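Local structure of tyrosine--tRNA ligase (Pyrococcus horikoshii, 2CYC) at residues Q35-F40 against M170-D175; A174-Q179 against V195-V200; G180-H185 against H207-E212. The protein catalyses the ATP-dependent attachment of tyrosine to tRNA(Tyr), activating the amino acid as tyrosyl-AMP before transferring it to the acceptor end. All coordinates share one frame; numbering follows the deposited sequence.

Interaction 1 (Q35-F40 against M170-D175); sequences QHYIGF and MMQVAD. With TYR (tyrosine), chain C.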
loop_
_atom_site.group_PDB
_atom_site.type_symbol
_atom_site.label_atom_id
_atom_site.label_comp_id
_atom_site.label_asym_id
_atom_site.label_seq_id
_atom_site.Cartn_x
_atom_site.Cartn_y
_atom_site.Cartn_z
ATOM N N GLN A 35 -19.109 6.177 17.388
ATOM C CA GLN A 35 -19.316 5.334 16.232
ATOM C C GLN A 35 -18.482 4.081 16.405
ATOM O O GLN A 35 -17.255 4.138 16.497
ATOM C CB GLN A 35 -18.900 6.058 14.948
ATOM C CG GLN A 35 -18.916 5.174 13.710
ATOM C CD GLN A 35 -20.319 4.802 13.274
ATOM O OE1 GLN A 35 -20.741 3.635 13.355
ATOM N NE2 GLN A 35 -21.054 5.795 12.812
ATOM N N HIS A 36 -19.164 2.950 16.460
ATOM C CA HIS A 36 -18.497 1.678 16.600
ATOM C C HIS A 36 -18.444 0.994 15.245
ATOM O O HIS A 36 -19.084 1.423 14.281
ATOM C CB HIS A 36 -19.266 0.782 17.597
ATOM C CG HIS A 36 -19.219 -0.683 17.271
ATOM N ND1 HIS A 36 -19.850 -1.220 16.168
ATOM C CD2 HIS A 36 -18.628 -1.723 17.908
ATOM C CE1 HIS A 36 -19.655 -2.529 16.144
ATOM N NE2 HIS A 36 -18.917 -2.861 17.188
ATOM N N TYR A 37 -17.650 -0.066 15.201
ATOM C CA TYR A 37 -17.540 -0.926 14.052
ATOM C C TYR A 37 -16.720 -2.139 14.451
ATOM O O TYR A 37 -15.959 -2.111 15.424
ATOM C CB TYR A 37 -16.883 -0.205 12.861
ATOM C CG TYR A 37 -15.458 -0.628 12.526
ATOM C CD1 TYR A 37 -15.125 -1.081 11.241
ATOM C CD2 TYR A 37 -14.427 -0.501 13.467
ATOM C CE1 TYR A 37 -13.798 -1.380 10.899
ATOM C CE2 TYR A 37 -13.098 -0.802 13.140
ATOM C CZ TYR A 37 -12.791 -1.230 11.857
ATOM O OH TYR A 37 -11.477 -1.444 11.522
ATOM N N ILE A 38 -16.919 -3.212 13.706
ATOM C CA ILE A 38 -16.145 -4.429 13.864
ATOM C C ILE A 38 -16.165 -5.026 12.463
ATOM O O ILE A 38 -17.229 -5.191 11.847
ATOM C CB ILE A 38 -16.710 -5.416 14.957
ATOM C CG1 ILE A 38 -15.869 -6.700 14.939
ATOM C CG2 ILE A 38 -18.196 -5.721 14.743
ATOM C CD1 ILE A 38 -16.061 -7.603 16.167
ATOM N N GLY A 39 -14.975 -5.283 11.938
ATOM C CA GLY A 39 -14.860 -5.825 10.600
ATOM C C GLY A 39 -14.655 -7.323 10.591
ATOM O O GLY A 39 -14.113 -7.902 11.533
ATOM N N PHE A 40 -15.097 -7.963 9.516
ATOM C CA PHE A 40 -14.945 -9.401 9.405
ATOM C C PHE A 40 -14.516 -9.772 8.007
ATOM O O PHE A 40 -14.981 -9.196 7.020
ATOM C CB PHE A 40 -16.263 -10.135 9.655
ATOM C CG PHE A 40 -16.908 -9.822 10.959
ATOM C CD1 PHE A 40 -17.801 -8.757 11.071
ATOM C CD2 PHE A 40 -16.652 -10.609 12.076
ATOM C CE1 PHE A 40 -18.432 -8.489 12.275
ATOM C CE2 PHE A 40 -17.283 -10.345 13.287
ATOM C CZ PHE A 40 -18.173 -9.284 13.382
ATOM N N MET A 170 -2.642 -1.704 6.955
ATOM C CA MET A 170 -2.775 -0.262 6.851
ATOM C C MET A 170 -4.205 0.083 6.426
ATOM O O MET A 170 -4.731 1.144 6.764
ATOM C CB MET A 170 -1.736 0.290 5.863
ATOM C CG MET A 170 -0.298 0.096 6.355
ATOM S SD MET A 170 0.063 0.954 7.923
ATOM C CE MET A 170 -0.330 -0.335 9.159
ATOM N N MET A 171 -4.837 -0.826 5.695
ATOM C CA MET A 171 -6.218 -0.619 5.277
ATOM C C MET A 171 -7.133 -0.750 6.503
ATOM O O MET A 171 -8.114 -0.015 6.633
ATOM C CB MET A 171 -6.621 -1.658 4.224
ATOM C CG MET A 171 -6.031 -1.428 2.841
ATOM S SD MET A 171 -6.257 -2.886 1.788
ATOM C CE MET A 171 -8.080 -2.945 1.676
ATOM N N GLN A 172 -6.809 -1.680 7.401
ATOM C CA GLN A 172 -7.628 -1.884 8.596
ATOM C C GLN A 172 -7.575 -0.641 9.470
ATOM O O GLN A 172 -8.597 -0.221 10.024
ATOM C CB GLN A 172 -7.164 -3.111 9.406
ATOM C CG GLN A 172 -8.076 -3.434 10.626
ATOM C CD GLN A 172 -8.011 -4.896 11.062
ATOM O OE1 GLN A 172 -7.616 -5.761 10.283
ATOM N NE2 GLN A 172 -8.429 -5.182 12.303
ATOM N N VAL A 173 -6.394 -0.045 9.595
ATOM C CA VAL A 173 -6.284 1.166 10.399
ATOM C C VAL A 173 -7.050 2.314 9.729
ATOM O O VAL A 173 -7.779 3.056 10.394
ATOM C CB VAL A 173 -4.807 1.550 10.612
ATOM C CG1 VAL A 173 -4.698 2.903 11.288
ATOM C CG2 VAL A 173 -4.132 0.483 11.469
ATOM N N ALA A 174 -6.894 2.443 8.412
ATOM C CA ALA A 174 -7.578 3.485 7.641
ATOM C C ALA A 174 -9.100 3.336 7.729
ATOM O O ALA A 174 -9.831 4.329 7.792
ATOM C CB ALA A 174 -7.122 3.438 6.169
ATOM N N ASP A 175 -9.570 2.092 7.740
ATOM C CA ASP A 175 -10.999 1.827 7.847
ATOM C C ASP A 175 -11.557 2.506 9.088
ATOM O O ASP A 175 -12.699 2.974 9.097
ATOM C CB ASP A 175 -11.279 0.325 7.973
ATOM C CG ASP A 175 -10.921 -0.446 6.729
ATOM O OD1 ASP A 175 -10.880 0.163 5.641
ATOM O OD2 ASP A 175 -10.701 -1.665 6.845
HETATM N N TYR C . -8.602 -8.479 10.170
HETATM C CA TYR C . -9.989 -8.860 10.573
HETATM C C TYR C . -10.102 -10.376 10.729
HETATM O O TYR C . -9.142 -11.083 10.351
HETATM C CB TYR C . -10.999 -8.366 9.524
HETATM C CG TYR C . -11.064 -6.855 9.411
HETATM C CD1 TYR C . -11.440 -6.069 10.500
HETATM C CD2 TYR C . -10.750 -6.210 8.212
HETATM C CE1 TYR C . -11.497 -4.668 10.398
HETATM C CE2 TYR C . -10.812 -4.822 8.097
HETATM C CZ TYR C . -11.180 -4.055 9.190
HETATM O OH TYR C . -11.225 -2.677 9.070
HETATM O OXT TYR C . -11.150 -10.838 11.221
HETATM O O HOH W 1 -10.390 -3.166 13.468
#

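Interaction 2 (A174-Q179 against V195-V200); sequences ADIFYQ and VIAIEV. With TYR (tyrosine), chain C.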
loop_
_atom_site.group_PDB
_atom_site.type_symbol
_atom_site.label_atom_id
_atom_site.label_comp_id
_atom_site.label_asym_id
_atom_site.label_seq_id
_atom_site.Cartn_x
_atom_site.Cartn_y
_atom_site.Cartn_z
ATOM N N ALA A 174 -6.894 2.443 8.412
ATOM C CA ALA A 174 -7.578 3.485 7.641
ATOM C C ALA A 174 -9.100 3.336 7.729
ATOM O O ALA A 174 -9.831 4.329 7.792
ATOM C CB ALA A 174 -7.122 3.438 6.169
ATOM N N ASP A 175 -9.570 2.092 7.740
ATOM C CA ASP A 175 -10.999 1.827 7.847
ATOM C C ASP A 175 -11.557 2.506 9.088
ATOM O O ASP A 175 -12.699 2.974 9.097
ATOM C CB ASP A 175 -11.279 0.325 7.973
ATOM C CG ASP A 175 -10.921 -0.446 6.729
ATOM O OD1 ASP A 175 -10.880 0.163 5.641
ATOM O OD2 ASP A 175 -10.701 -1.665 6.845
ATOM N N ILE A 176 -10.751 2.535 10.145
ATOM C CA ILE A 176 -11.184 3.144 11.390
ATOM C C ILE A 176 -11.351 4.655 11.256
ATOM O O ILE A 176 -12.412 5.211 11.557
ATOM C CB ILE A 176 -10.180 2.829 12.545
ATOM C CG1 ILE A 176 -10.300 1.348 12.935
ATOM C CG2 ILE A 176 -10.444 3.749 13.745
ATOM C CD1 ILE A 176 -9.201 0.840 13.858
ATOM N N PHE A 177 -10.310 5.323 10.784
ATOM C CA PHE A 177 -10.367 6.771 10.669
ATOM C C PHE A 177 -11.289 7.290 9.587
ATOM O O PHE A 177 -11.954 8.301 9.780
ATOM C CB PHE A 177 -8.949 7.314 10.517
ATOM C CG PHE A 177 -8.116 7.084 11.739
ATOM C CD1 PHE A 177 -8.312 7.865 12.882
ATOM C CD2 PHE A 177 -7.225 6.020 11.798
ATOM C CE1 PHE A 177 -7.636 7.580 14.073
ATOM C CE2 PHE A 177 -6.541 5.723 12.987
ATOM C CZ PHE A 177 -6.751 6.505 14.126
ATOM N N TYR A 178 -11.365 6.580 8.465
ATOM C CA TYR A 178 -12.227 7.018 7.382
ATOM C C TYR A 178 -13.706 7.016 7.774
ATOM O O TYR A 178 -14.465 7.876 7.335
ATOM C CB TYR A 178 -12.042 6.135 6.154
ATOM C CG TYR A 178 -12.666 6.739 4.924
ATOM C CD1 TYR A 178 -12.020 7.761 4.227
ATOM C CD2 TYR A 178 -13.908 6.306 4.465
ATOM C CE1 TYR A 178 -12.592 8.331 3.099
ATOM C CE2 TYR A 178 -14.490 6.867 3.343
ATOM C CZ TYR A 178 -13.822 7.875 2.663
ATOM O OH TYR A 178 -14.372 8.405 1.529
ATOM N N GLN A 179 -14.118 6.049 8.590
ATOM C CA GLN A 179 -15.512 5.963 9.026
ATOM C C GLN A 179 -15.762 6.735 10.332
ATOM O O GLN A 179 -16.868 6.700 10.868
ATOM C CB GLN A 179 -15.914 4.493 9.222
ATOM C CG GLN A 179 -15.646 3.595 8.009
ATOM C CD GLN A 179 -16.000 2.140 8.264
ATOM O OE1 GLN A 179 -17.152 1.716 8.089
ATOM N NE2 GLN A 179 -15.011 1.366 8.694
ATOM N N VAL A 195 -3.595 -0.839 18.333
ATOM C CA VAL A 195 -2.506 -0.161 19.033
ATOM C C VAL A 195 -1.859 0.846 18.056
ATOM O O VAL A 195 -1.480 1.947 18.442
ATOM C CB VAL A 195 -1.437 -1.171 19.536
ATOM C CG1 VAL A 195 -0.248 -0.425 20.159
ATOM C CG2 VAL A 195 -2.059 -2.107 20.560
ATOM N N ILE A 196 -1.750 0.466 16.787
ATOM C CA ILE A 196 -1.180 1.356 15.779
ATOM C C ILE A 196 -2.148 2.528 15.552
ATOM O O ILE A 196 -1.739 3.686 15.499
ATOM C CB ILE A 196 -0.940 0.604 14.454
ATOM C CG1 ILE A 196 0.168 -0.445 14.642
ATOM C CG2 ILE A 196 -0.558 1.593 13.366
ATOM C CD1 ILE A 196 0.285 -1.450 13.498
ATOM N N ALA A 197 -3.434 2.219 15.439
ATOM C CA ALA A 197 -4.444 3.248 15.239
ATOM C C ALA A 197 -4.349 4.312 16.340
ATOM O O ALA A 197 -4.402 5.506 16.072
ATOM C CB ALA A 197 -5.831 2.619 15.241
ATOM N N ILE A 198 -4.207 3.869 17.582
ATOM C CA ILE A 198 -4.115 4.792 18.695
ATOM C C ILE A 198 -2.839 5.623 18.615
ATOM O O ILE A 198 -2.869 6.820 18.893
ATOM C CB ILE A 198 -4.211 4.027 20.031
ATOM C CG1 ILE A 198 -5.646 3.519 20.205
ATOM C CG2 ILE A 198 -3.828 4.918 21.191
ATOM C CD1 ILE A 198 -5.820 2.485 21.319
ATOM N N GLU A 199 -1.733 4.998 18.215
ATOM C CA GLU A 199 -0.449 5.698 18.063
ATOM C C GLU A 199 -0.450 6.799 16.983
ATOM O O GLU A 199 0.135 7.865 17.179
ATOM C CB GLU A 199 0.665 4.702 17.716
ATOM C CG GLU A 199 1.354 4.055 18.910
ATOM C CD GLU A 199 2.281 2.917 18.498
ATOM O OE1 GLU A 199 2.930 3.026 17.432
ATOM O OE2 GLU A 199 2.367 1.917 19.247
ATOM N N VAL A 200 -1.099 6.550 15.845
ATOM C CA VAL A 200 -1.108 7.539 14.767
ATOM C C VAL A 200 -2.302 8.493 14.745
ATOM O O VAL A 200 -2.310 9.447 13.964
ATOM C CB VAL A 200 -1.056 6.849 13.373
ATOM C CG1 VAL A 200 0.135 5.871 13.305
ATOM C CG2 VAL A 200 -2.388 6.119 13.098
HETATM N N TYR C . -8.602 -8.479 10.170
HETATM C CA TYR C . -9.989 -8.860 10.573
HETATM C C TYR C . -10.102 -10.376 10.729
HETATM O O TYR C . -9.142 -11.083 10.351
HETATM C CB TYR C . -10.999 -8.366 9.524
HETATM C CG TYR C . -11.064 -6.855 9.411
HETATM C CD1 TYR C . -11.440 -6.069 10.500
HETATM C CD2 TYR C . -10.750 -6.210 8.212
HETATM C CE1 TYR C . -11.497 -4.668 10.398
HETATM C CE2 TYR C . -10.812 -4.822 8.097
HETATM C CZ TYR C . -11.180 -4.055 9.190
HETATM O OH TYR C . -11.225 -2.677 9.070
HETATM O OXT TYR C . -11.150 -10.838 11.221
#

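Interaction 3 (G180-H185 against H207-E212); sequences GVTIAH and HPIVHE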
loop_
_atom_site.group_PDB
_atom_site.type_symbol
_atom_site.label_atom_id
_atom_site.label_comp_id
_atom_site.label_asym_id
_atom_site.label_seq_id
_atom_site.Cartn_x
_atom_site.Cartn_y
_atom_site.Cartn_z
ATOM N N GLY A 180 -14.736 7.421 10.834
ATOM C CA GLY A 180 -14.860 8.178 12.073
ATOM C C GLY A 180 -15.106 7.295 13.287
ATOM O O GLY A 180 -15.783 7.697 14.233
ATOM N N VAL A 181 -14.542 6.090 13.279
ATOM C CA VAL A 181 -14.740 5.153 14.383
ATOM C C VAL A 181 -14.055 5.553 15.700
ATOM O O VAL A 181 -12.840 5.747 15.743
ATOM C CB VAL A 181 -14.275 3.730 13.962
ATOM C CG1 VAL A 181 -14.394 2.767 15.124
ATOM C CG2 VAL A 181 -15.122 3.241 12.789
ATOM N N THR A 182 -14.842 5.691 16.771
ATOM C CA THR A 182 -14.297 6.050 18.085
ATOM C C THR A 182 -14.339 4.838 19.020
ATOM O O THR A 182 -13.702 4.832 20.073
ATOM C CB THR A 182 -15.077 7.235 18.740
ATOM O OG1 THR A 182 -16.484 6.967 18.703
ATOM C CG2 THR A 182 -14.784 8.547 18.011
ATOM N N ILE A 183 -15.115 3.827 18.637
ATOM C CA ILE A 183 -15.199 2.583 19.406
ATOM C C ILE A 183 -14.775 1.470 18.442
ATOM O O ILE A 183 -15.606 0.908 17.718
ATOM C CB ILE A 183 -16.648 2.294 19.913
ATOM C CG1 ILE A 183 -17.141 3.436 20.813
ATOM C CG2 ILE A 183 -16.685 0.960 20.673
ATOM C CD1 ILE A 183 -16.296 3.689 22.059
ATOM N N ALA A 184 -13.478 1.170 18.420
ATOM C CA ALA A 184 -12.942 0.139 17.525
ATOM C C ALA A 184 -13.048 -1.208 18.225
ATOM O O ALA A 184 -12.304 -1.500 19.166
ATOM C CB ALA A 184 -11.485 0.457 17.165
ATOM N N HIS A 185 -13.983 -2.022 17.746
ATOM C CA HIS A 185 -14.283 -3.326 18.326
ATOM C C HIS A 185 -13.765 -4.507 17.490
ATOM O O HIS A 185 -13.915 -4.541 16.263
ATOM C CB HIS A 185 -15.806 -3.413 18.523
ATOM C CG HIS A 185 -16.304 -4.761 18.935
ATOM N ND1 HIS A 185 -17.516 -5.264 18.510
ATOM C CD2 HIS A 185 -15.749 -5.722 19.708
ATOM C CE1 HIS A 185 -17.682 -6.480 18.996
ATOM N NE2 HIS A 185 -16.622 -6.784 19.726
ATOM N N HIS A 207 -8.015 12.263 7.796
ATOM C CA HIS A 207 -9.128 11.706 8.544
ATOM C C HIS A 207 -8.934 11.553 10.046
ATOM O O HIS A 207 -9.219 10.505 10.620
ATOM C CB HIS A 207 -9.596 10.390 7.917
ATOM C CG HIS A 207 -10.270 10.582 6.595
ATOM N ND1 HIS A 207 -9.576 10.612 5.404
ATOM C CD2 HIS A 207 -11.559 10.862 6.287
ATOM C CE1 HIS A 207 -10.409 10.903 4.418
ATOM N NE2 HIS A 207 -11.618 11.060 4.929
ATOM N N PRO A 208 -8.420 12.600 10.702
ATOM C CA PRO A 208 -8.265 12.454 12.151
ATOM C C PRO A 208 -9.692 12.536 12.707
ATOM O O PRO A 208 -10.619 12.871 11.981
ATOM C CB PRO A 208 -7.433 13.678 12.541
ATOM C CG PRO A 208 -7.852 14.718 11.511
ATOM C CD PRO A 208 -7.879 13.888 10.226
ATOM N N ILE A 209 -9.873 12.203 13.974
ATOM C CA ILE A 209 -11.188 12.289 14.589
ATOM C C ILE A 209 -11.142 13.593 15.383
ATOM O O ILE A 209 -10.449 13.687 16.396
ATOM C CB ILE A 209 -11.437 11.086 15.522
ATOM C CG1 ILE A 209 -11.374 9.791 14.697
ATOM C CG2 ILE A 209 -12.787 11.237 16.223
ATOM C CD1 ILE A 209 -11.561 8.523 15.487
ATOM N N VAL A 210 -11.856 14.605 14.898
ATOM C CA VAL A 210 -11.857 15.910 15.542
ATOM C C VAL A 210 -13.131 16.195 16.309
ATOM O O VAL A 210 -14.243 16.056 15.788
ATOM C CB VAL A 210 -11.652 17.052 14.511
ATOM C CG1 VAL A 210 -11.565 18.398 15.228
ATOM C CG2 VAL A 210 -10.384 16.807 13.711
ATOM N N HIS A 211 -12.965 16.580 17.567
ATOM C CA HIS A 211 -14.112 16.917 18.386
ATOM C C HIS A 211 -13.764 18.153 19.184
ATOM O O HIS A 211 -12.781 18.169 19.930
ATOM C CB HIS A 211 -14.484 15.773 19.334
ATOM C CG HIS A 211 -15.710 16.050 20.148
ATOM N ND1 HIS A 211 -16.969 16.147 19.591
ATOM C CD2 HIS A 211 -15.866 16.291 21.473
ATOM C CE1 HIS A 211 -17.846 16.436 20.537
ATOM N NE2 HIS A 211 -17.203 16.530 21.687
ATOM N N GLU A 212 -14.559 19.198 19.000
ATOM C CA GLU A 212 -14.353 20.455 19.708
ATOM C C GLU A 212 -12.900 20.912 19.665
ATOM O O GLU A 212 -12.298 21.219 20.693
ATOM C CB GLU A 212 -14.833 20.310 21.154
ATOM C CG GLU A 212 -16.236 19.739 21.225
ATOM C CD GLU A 212 -16.808 19.699 22.628
ATOM O OE1 GLU A 212 -16.041 19.458 23.588
ATOM O OE2 GLU A 212 -18.037 19.890 22.762
#

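Interaction 1 (Q35-F40 against M170-D175)
Tyr37 and Asp175 barely meet directly, with Tyr37 OH 4.0 Å from Asp175 CB, yet both grip the phenol oxygen of one bound tyrosine. This is the amino-acid pocket of the class I synthetase Rossmann fold, between strand 36-40 and helix 164-178. The ligand OH donates to Asp175 OD2 across a very short 2.5 Å, while Tyr37 OH hydrogen-bonds the same ligand OH at 2.8 Å. The ligand oxygen lies at the edge of the Tyr37 ring and in its plane, so the two phenols meet through their hydroxyls and do not stack. A pair of polar partners at the far end of the pocket is consistent with recognition of tyrosine by its hydroxyl. Tyr130 holds Asp175 OD1 from a second shell.

Gln172 covers a face of the substrate ring. With CG anti to the backbone N (chi1 -175°) and the chain extended beyond, its amide lies flat over the ring, the two planes within about 5° of parallel. Gln172 CG is 3.5 Å from the ligand CZ, and Gln172 OE1 accepts from the ligand N at 2.9 Å. Gln190 OE1 and Tyr168 OH also hydrogen-bond the ligand. On the other side of the substrate ring lies Gly39, where a beta-carbon would fall 2.3 Å from the ligand CE1; the geometry shows why no side chain fits there.

Gln172 NE2 has a protein partner in Gln190 OE1, which fixes the turn of the amide over the substrate. It also donates to a water 3.0 Å from NE2, and the oxygen of that same water is hydrogen-bonded to Tyr37 OH at 2.8 Å, joining strand to helix beside the substrate hydroxyl.

Interaction 2 (A174-Q179 against V195-V200)
Phe177 comes edge-on to helix 191-200: its CZ lies 3.2 Å from Ala197 O, with that oxygen near the ring plane. The approach is compatible with a weak C-H...O contact. CE2 of the same ring lies 3.9 Å from Ala197 CB. Val200 CG2 approaches CE2 of Phe177 obliquely at 4.2 Å. Phe177 has its CG anti to the carbonyl carbon (chi1 -65°), which carries the ring outward from helix 164-178 to the second helix. Ile176 works beside it, its CD1 reaching Ala197 CB at 4.1 Å, so the alanine methyl is met by both the ring's CE2 and the end of the isoleucine. Were Phe177 cut back to alanine, the ring would go, and a gap is likely to open beside Ala197 and leave Val200 CG2 without its aromatic neighbour.

The axes of the short segments 174-178 and 195-200 pass 10.5 Å apart at a crossing angle of -50°, and the backbones are nearest at Ile176 and Ala197. Beyond the pair, Phe177 also packs on Ala201 and Leu204 after helix 191-200, while Ile176 touches Tyr37 of strand 36-40 and Ala174 rests on helix 128-138.

Interaction 3 (G180-H185 against H207-E212)
Thr182 OG1 is gripped by two backbone groups, hydrogen-bonded to both Pro33 O and Gln35 N, which lead into strand 36-40. That grip fixes the side chain with OG1 between the backbone N and the carbonyl carbon (chi1 50°), and the same rotation presents the methyl to Ile209. Thr182 CG2 meets Ile209 CG2 at 3.8 Å, the two side chains crossing obliquely. Thr182 thus divides its work: the hydroxyl serves the loop before strand 36-40, the methyl an apolar neighbour.

Ile209 dominates the other side. Its outer arm is extended (chi2 178°), so CD1 reaches the turn after helix 164-178 and comes to 3.1 Å from Val181 O. That is a tight approach of a methyl to a carbonyl oxygen, and no hydrogen bond crosses the contact. The same CD1 lies 4.3 Å from Gly180 C, and the backbones approach most closely here, with Gly180 CA 6.1 Å from Ile209 CA. Gly180 adopts positive phi (65°), as glycine readily does, and closes the helix in a Schellman motif. Val181 itself points away from Ile209 and packs on Ile176 and Tyr37.

Ile209 is also flanked by Phe177 of helix 164-178 and Leu216 of strand 214-223. Strand 209-211 comes just before strand 214-223 and pairs with it as an antiparallel addition. Strands 183-187 and 214-223 are parallel neighbours joined through helix 191-200, a beta-alpha-beta crossover, the connection characteristic of the Rossmann fold of class I synthetases.

The three contacts lie on the same side of the chain's centre, interactions 1 and 2 about 8 Å apart centre to centre, 2 and 3 also about 8 Å, and 1 and 3 about 11 Å. Helix 164-178 serves interactions 1 and 2, which share Ala174 and Asp175, and runs on into the turn and strand of interaction 3. Along the chain, interaction 1 closes before interaction 3 opens, whereas the segments of 2 and 3 alternate. Strands 36-40 and 183-187 are parallel neighbours in the central sheet. The helix that supplies tyrosine-binding residues is thus packed, from its substrate-binding face to its C-terminal turn, within one Rossmann-type core.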